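Local coordinates for conserved hypothetical protein (Xanthomonas campestris, PDB 1TTZ), which is of unproven function but, as a glutaredoxin-family protein of the thioredoxin clan, probably takes part in thiol-disulfide redox chemistry, at residues R67-A70 with W71-A75. Sequence-based numbering, arbitrary orientation.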
loop_
_atom_site.group_PDB
_atom_site.type_symbol
_atom_site.label_atom_id
_atom_site.label_comp_id
_atom_site.label_asym_id
_atom_site.label_seq_id
_atom_site.Cartn_x
_atom_site.Cartn_y
_atom_site.Cartn_z
ATOM N N ARG A 67 -3.391 6.397 10.611
ATOM C CA ARG A 67 -2.000 6.500 10.192
ATOM C C ARG A 67 -1.945 6.764 8.696
ATOM O O ARG A 67 -1.143 7.563 8.214
ATOM C CB ARG A 67 -1.238 5.210 10.509
ATOM C CG ARG A 67 0.257 5.349 10.263
ATOM C CD ARG A 67 1.007 4.026 10.377
ATOM N NE ARG A 67 2.439 4.260 10.214
ATOM C CZ ARG A 67 3.275 3.449 9.574
ATOM N NH1 ARG A 67 2.837 2.325 9.022
ATOM N NH2 ARG A 67 4.558 3.777 9.470
ATOM N N LEU A 68 -2.813 6.082 7.963
ATOM C CA LEU A 68 -2.868 6.245 6.524
ATOM C C LEU A 68 -3.297 7.664 6.160
ATOM O O LEU A 68 -2.627 8.345 5.385
ATOM C CB LEU A 68 -3.832 5.215 5.927
ATOM C CG LEU A 68 -4.154 5.347 4.438
ATOM C CD1 LEU A 68 -2.875 5.540 3.656
ATOM C CD2 LEU A 68 -4.903 4.097 3.962
ATOM N N ARG A 69 -4.416 8.104 6.723
ATOM C CA ARG A 69 -4.925 9.443 6.456
ATOM C C ARG A 69 -3.887 10.502 6.824
ATOM O O ARG A 69 -3.731 11.495 6.114
ATOM C CB ARG A 69 -6.243 9.663 7.216
ATOM C CG ARG A 69 -6.759 11.104 7.247
ATOM C CD ARG A 69 -6.653 11.810 5.897
ATOM N NE ARG A 69 -7.375 11.122 4.837
ATOM C CZ ARG A 69 -7.257 11.414 3.545
ATOM N NH1 ARG A 69 -6.443 12.387 3.147
ATOM N NH2 ARG A 69 -7.948 10.724 2.647
ATOM N N ALA A 70 -3.164 10.285 7.918
ATOM C CA ALA A 70 -2.136 11.236 8.339
ATOM C C ALA A 70 -0.960 11.222 7.357
ATOM O O ALA A 70 -0.407 12.266 7.017
ATOM C CB ALA A 70 -1.646 10.901 9.755
ATOM N N TRP A 71 -0.574 10.034 6.907
ATOM C CA TRP A 71 0.531 9.915 5.969
ATOM C C TRP A 71 0.198 10.701 4.709
ATOM O O TRP A 71 1.019 11.463 4.204
ATOM C CB TRP A 71 0.772 8.446 5.632
ATOM C CG TRP A 71 1.825 8.223 4.592
ATOM C CD1 TRP A 71 3.172 8.397 4.731
ATOM C CD2 TRP A 71 1.615 7.761 3.255
ATOM N NE1 TRP A 71 3.815 8.067 3.561
ATOM C CE2 TRP A 71 2.878 7.673 2.637
ATOM C CE3 TRP A 71 0.476 7.407 2.519
ATOM C CZ2 TRP A 71 3.036 7.244 1.312
ATOM C CZ3 TRP A 71 0.631 6.978 1.201
ATOM C CH2 TRP A 71 1.904 6.901 0.614
ATOM N N LEU A 72 -1.017 10.517 4.211
ATOM C CA LEU A 72 -1.466 11.224 3.018
ATOM C C LEU A 72 -1.427 12.743 3.218
ATOM O O LEU A 72 -0.923 13.480 2.369
ATOM C CB LEU A 72 -2.892 10.808 2.669
ATOM C CG LEU A 72 -3.092 9.361 2.233
ATOM C CD1 LEU A 72 -4.576 9.063 2.138
ATOM C CD2 LEU A 72 -2.409 9.135 0.893
ATOM N N ASP A 73 -1.959 13.204 4.344
ATOM C CA ASP A 73 -2.000 14.634 4.627
ATOM C C ASP A 73 -0.644 15.232 4.944
ATOM O O ASP A 73 -0.498 16.450 4.985
ATOM C CB ASP A 73 -2.945 14.925 5.790
ATOM C CG ASP A 73 -4.373 14.553 5.486
ATOM O OD1 ASP A 73 -4.724 14.460 4.291
ATOM O OD2 ASP A 73 -5.147 14.370 6.443
ATOM N N ALA A 74 0.343 14.378 5.180
ATOM C CA ALA A 74 1.686 14.840 5.505
ATOM C C ALA A 74 2.505 15.113 4.244
ATOM O O ALA A 74 3.640 15.579 4.326
ATOM C CB ALA A 74 2.393 13.808 6.381
ATOM N N ALA A 75 1.926 14.819 3.082
ATOM C CA ALA A 75 2.609 15.038 1.808
ATOM C C ALA A 75 2.600 16.520 1.434
ATOM O O ALA A 75 1.665 17.249 1.779
ATOM C CB ALA A 75 1.939 14.217 0.707
#
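Arg69 and Asp73 form an i to i+4 salt bridge in which Arg69 NH1 donates to Asp73 OD1 over 2.9 Å. The acceptor lies only 3° out of the guanidinium plane. On the carboxylate side the fit is poorer: OD1 is met on its syn side but 33° out of plane, and NH2 takes no share, so the bond is single. Bends at chi2 and chi3 of Arg69 turn its chain along the helix toward the C-terminal end, bringing the guanidinium up to Asp73 and one of its faces over Leu72 CD1, 3.8 Å from CZ.

On the flank turned to the interior, Leu68 CD1 touches two residues of the next turn, 4.0 Å from Trp71 CE3, oblique to the indole, and 4.1 Å from Leu72 CG. The backbone bonds of the helix hold these residues in place: Leu72 N reaches Leu68 O at 2.9 Å, and Trp71 N and Asp73 N likewise bind Arg67 O and Arg69 O. At the helix end the bond of Ala74 N to Ala70 O is weak (N-H...O angle 120°), and Ala74 N also bonds to Trp71 O.

Further out, Leu68 packs on Ala20 and Leu21 of helix 12-23 and on Leu59 of strand 58-60, joining the C-terminal helix to the thioredoxin-like core. Arg57 makes a cation-pi contact with Trp71 and bonds to its carbonyl, while Arg69 NH2 donates to Ala24 O. Arg69 thus links its own turn to Asp73 and to the loop at Ala24. Asp73 OD2 lies 3.2 Å from Arg69 O, two acceptors at the carbonyl-rich helix C-terminus, a repulsion the arginine probably offsets.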